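Local coordinates for transmembrane protein (Bartonella henselae, PDB 3PAM) that probably serves as part of the solute-binding component of an ABC-type oligopeptide importer, contributing one domain of a periplasmic-binding-protein fold, at residues Q24-S27 against I28-D31; P217-D220 against A221-A225. All coordinates share one frame; numbering follows the deposited sequence.

Both contacts are local, each joining side chains three to four residues apart on one helix. Contact 1 lies in the C-terminal part of helix 20-29, where the hydrogen-bonding pattern weakens before helix 32-38 begins; contact 2 lies at the N-terminal start of another helix, 217-228, where the pattern is regular. Their centres are about 27 Å apart, on opposite sides of the middle of the chain, and their nearest atoms are about 14 Å apart, so they do not touch. Contact 1 is buried, its centre about 10 Å from that of the chain, whereas contact 2 is more peripheral at about 18 Å. No part in solute binding is inferred for either.

Contact 1: Q24-S27 against I28-D31; sequences QALS and ILFD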
loop_
_atom_site.group_PDB
_atom_site.type_symbol
_atom_site.label_atom_id
_atom_site.label_comp_id
_atom_site.label_asym_id
_atom_site.label_seq_id
_atom_site.Cartn_x
_atom_site.Cartn_y
_atom_site.Cartn_z
ATOM N N GLN A 24 4.876 -1.378 6.057
ATOM C CA GLN A 24 4.277 -0.420 6.971
ATOM C C GLN A 24 5.262 0.722 7.284
ATOM O O GLN A 24 4.900 1.897 7.238
ATOM C CB GLN A 24 3.836 -1.139 8.228
ATOM C CG GLN A 24 2.690 -0.499 8.950
ATOM C CD GLN A 24 2.571 -1.035 10.373
ATOM O OE1 GLN A 24 3.013 -2.149 10.652
ATOM N NE2 GLN A 24 1.973 -0.253 11.270
ATOM N N ALA A 25 6.520 0.366 7.536
ATOM C CA ALA A 25 7.575 1.360 7.794
ATOM C C ALA A 25 7.798 2.294 6.608
ATOM O O ALA A 25 7.873 3.504 6.791
ATOM C CB ALA A 25 8.866 0.672 8.161
ATOM N N LEU A 26 7.922 1.736 5.395
ATOM C CA LEU A 26 8.207 2.570 4.224
ATOM C C LEU A 26 7.049 3.510 3.928
ATOM O O LEU A 26 7.266 4.652 3.508
ATOM C CB LEU A 26 8.535 1.736 2.974
ATOM C CG LEU A 26 9.813 0.887 2.940
ATOM C CD1 LEU A 26 10.484 0.963 1.601
ATOM C CD2 LEU A 26 10.806 1.231 4.010
ATOM N N SER A 27 5.829 3.011 4.138
ATOM C CA SER A 27 4.619 3.791 4.024
ATOM C C SER A 27 4.659 5.014 4.928
ATOM O O SER A 27 4.378 6.118 4.496
ATOM C CB SER A 27 3.399 2.944 4.342
ATOM O OG SER A 27 2.215 3.642 3.983
ATOM N N ILE A 28 5.042 4.816 6.180
ATOM C CA ILE A 28 5.185 5.927 7.113
ATOM C C ILE A 28 6.278 6.921 6.686
ATOM O O ILE A 28 6.107 8.132 6.814
ATOM C CB ILE A 28 5.465 5.408 8.531
ATOM C CG1 ILE A 28 4.314 4.504 8.983
ATOM C CG2 ILE A 28 5.686 6.575 9.489
ATOM C CD1 ILE A 28 4.550 3.841 10.331
ATOM N N LEU A 29 7.390 6.399 6.179
ATOM C CA LEU A 29 8.531 7.212 5.767
ATOM C C LEU A 29 8.209 8.205 4.655
ATOM O O LEU A 29 8.899 9.219 4.471
ATOM C CB LEU A 29 9.680 6.307 5.308
ATOM C CG LEU A 29 10.569 5.702 6.387
ATOM C CD1 LEU A 29 11.285 4.464 5.896
ATOM C CD2 LEU A 29 11.563 6.750 6.775
ATOM N N PHE A 30 7.169 7.922 3.902
ATOM C CA PHE A 30 6.798 8.809 2.844
ATOM C C PHE A 30 6.013 9.959 3.432
ATOM O O PHE A 30 5.072 9.751 4.208
ATOM C CB PHE A 30 6.018 8.085 1.752
ATOM C CG PHE A 30 5.429 9.003 0.734
ATOM C CD1 PHE A 30 6.253 9.735 -0.120
ATOM C CD2 PHE A 30 4.047 9.159 0.647
ATOM C CE1 PHE A 30 5.705 10.599 -1.067
ATOM C CE2 PHE A 30 3.474 10.016 -0.303
ATOM C CZ PHE A 30 4.293 10.735 -1.163
ATOM N N ASP A 31 6.446 11.161 3.040
ATOM C CA ASP A 31 5.923 12.427 3.506
ATOM C C ASP A 31 5.072 13.059 2.410
ATOM O O ASP A 31 5.590 13.778 1.542
ATOM C CB ASP A 31 7.108 13.352 3.866
ATOM C CG ASP A 31 6.674 14.745 4.276
ATOM O OD1 ASP A 31 5.493 15.089 4.065
ATOM O OD2 ASP A 31 7.509 15.509 4.822
#
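Leu26 and Leu29 meet at the ends of their side chains, which approach at an angle with Leu26 CD2 3.8 Å from Leu29 CD1. Leu29 CG stands beside its own backbone N (chi1 -82°), which turns the branch back over the preceding turn. There Leu29 CG lies 3.5 Å from Ala25 O, the carbonyl oxygen that accepts the Leu29 N hydrogen bond. Ile28 is placed in the same sense, its CG1 arm passing alongside Gln24 O at 3.2 Å, and Ile28 N bonds to that same oxygen. The next amide shows the pattern weakening. Phe30 N makes a weak bond to Leu26 O at 3.3 Å. A second weak bond joins Phe30 N to Ser27 O at 3.4 Å, and the chain at Phe30 turns extended (psi 130°). Asp31 then N-caps the following helix through OD1, which accepts from Trp34 N.

This part of the helix is enclosed from several sides. Leu108 of helix 99-111 touches Gln24 and Ile28, and Ala105 touches Leu29; Leu151 of helix 138-152 touches both leucines. Phe30 meets Phe147 edge-to-face, and Ile253 of strand 252-257 lies against Ser27 and Phe30, joining the helix to the mixed sheet.

Contact 2: P217-D220 against A221-A225; sequences PAID and AMITA
Ile219 and Ile223 share the same first torsion, chi1 -59° and -65°, which sets CG1 beside the backbone N and CG2 opposite it. With their chains thus matched one turn apart, the CG2 branch of Ile219 meets the far end of the CG1 arm of Ile223, CG2 to CD1 3.8 Å, and the two side chains run at a slant to each other. The arm of Ile223 also passes close to the backbone, with CG1 3.2 Å from Ile219 O, the same oxygen that accepts the Ile223 N hydrogen bond at 3.0 Å. Selenomethionine Met222 starts the same way, its first torsion putting CG beside the backbone N and 3.4 Å from Ala218 O. It departs only beyond CG, where bends at chi2 and chi3 bring CE back to 3.8 Å from Ala218 O.

Four i to i+4 backbone bonds run in succession, from Ala221 N to Thr224 N, each near 160° at the hydrogen, which is evidence of regular alpha-helix. The last, Thr224 N to Asp220 O at 2.9 Å, is joined by a weak bond from Thr224 OG1 to that same oxygen at 3.3 Å, so the carbonyl receives two donors from one residue. The Asp220 carboxylate has a partner outside the pair, Ser200 OG, which binds OD2.

Ile219 bridges two helices, reaching Ile245 and Leu246 of helix 232-249 as well as Trp198 of helix 193-198, and Ile223 continues onto Ile195 and Trp198 of that short helix. Met222 touches Ile245 and, on helix 65-71, Leu70 and Leu71.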
loop_
_atom_site.group_PDB
_atom_site.type_symbol
_atom_site.label_atom_id
_atom_site.label_comp_id
_atom_site.label_asym_id
_atom_site.label_seq_id
_atom_site.Cartn_x
_atom_site.Cartn_y
_atom_site.Cartn_z
ATOM N N PRO A 217 -5.320 -15.922 2.417
ATOM C CA PRO A 217 -6.634 -16.569 2.510
ATOM C C PRO A 217 -7.729 -15.629 3.012
ATOM O O PRO A 217 -8.902 -15.825 2.692
ATOM C CB PRO A 217 -6.398 -17.692 3.525
ATOM C CG PRO A 217 -4.972 -18.050 3.341
ATOM C CD PRO A 217 -4.265 -16.744 3.048
ATOM N N ALA A 218 -7.347 -14.627 3.800
ATOM C CA ALA A 218 -8.306 -13.682 4.364
ATOM C C ALA A 218 -8.878 -12.842 3.250
ATOM O O ALA A 218 -10.082 -12.647 3.151
ATOM C CB ALA A 218 -7.640 -12.794 5.413
ATOM N N ILE A 219 -7.986 -12.356 2.401
ATOM C CA ILE A 219 -8.366 -11.560 1.246
ATOM C C ILE A 219 -9.322 -12.330 0.328
ATOM O O ILE A 219 -10.369 -11.811 -0.050
ATOM C CB ILE A 219 -7.139 -11.119 0.497
ATOM C CG1 ILE A 219 -6.277 -10.314 1.457
ATOM C CG2 ILE A 219 -7.548 -10.333 -0.767
ATOM C CD1 ILE A 219 -5.148 -9.596 0.838
ATOM N N ASP A 220 -8.965 -13.563 -0.001
ATOM C CA ASP A 220 -9.787 -14.395 -0.873
ATOM C C ASP A 220 -11.152 -14.645 -0.257
ATOM O O ASP A 220 -12.164 -14.535 -0.950
ATOM C CB ASP A 220 -9.103 -15.736 -1.182
ATOM C CG ASP A 220 -7.889 -15.576 -2.071
ATOM O OD1 ASP A 220 -7.465 -14.423 -2.321
ATOM O OD2 ASP A 220 -7.352 -16.609 -2.521
ATOM N N ALA A 221 -11.161 -14.980 1.036
ATOM C CA ALA A 221 -12.385 -15.148 1.807
ATOM C C ALA A 221 -13.314 -13.927 1.783
ATOM O O ALA A 221 -14.512 -14.082 1.599
ATOM C CB ALA A 221 -12.075 -15.575 3.267
HETATM N N MSE A 222 -12.768 -12.727 1.987
HETATM C CA MSE A 222 -13.572 -11.504 1.917
HETATM C C MSE A 222 -14.147 -11.290 0.505
HETATM O O MSE A 222 -15.306 -10.919 0.358
HETATM C CB MSE A 222 -12.779 -10.281 2.350
HETATM C CG MSE A 222 -12.420 -10.230 3.832
HETATM SE SE MSE A 222 -13.828 -10.906 5.006
HETATM C CE MSE A 222 -13.276 -12.776 5.194
ATOM N N ILE A 223 -13.332 -11.554 -0.516
ATOM C CA ILE A 223 -13.760 -11.388 -1.894
ATOM C C ILE A 223 -14.935 -12.318 -2.178
ATOM O O ILE A 223 -15.909 -11.899 -2.796
ATOM C CB ILE A 223 -12.618 -11.620 -2.906
ATOM C CG1 ILE A 223 -11.538 -10.548 -2.753
ATOM C CG2 ILE A 223 -13.154 -11.549 -4.348
ATOM C CD1 ILE A 223 -10.239 -10.903 -3.443
ATOM N N THR A 224 -14.837 -13.558 -1.703
ATOM C CA THR A 224 -15.905 -14.531 -1.828
ATOM C C THR A 224 -17.151 -14.074 -1.099
ATOM O O THR A 224 -18.268 -14.319 -1.574
ATOM C CB THR A 224 -15.475 -15.930 -1.321
ATOM O OG1 THR A 224 -14.542 -16.503 -2.245
ATOM C CG2 THR A 224 -16.687 -16.892 -1.202
ATOM N N ALA A 225 -16.966 -13.405 0.038
ATOM C CA ALA A 225 -18.085 -12.889 0.830
ATOM C C ALA A 225 -18.812 -11.727 0.134
ATOM O O ALA A 225 -20.040 -11.636 0.180
ATOM C CB ALA A 225 -17.627 -12.493 2.249
#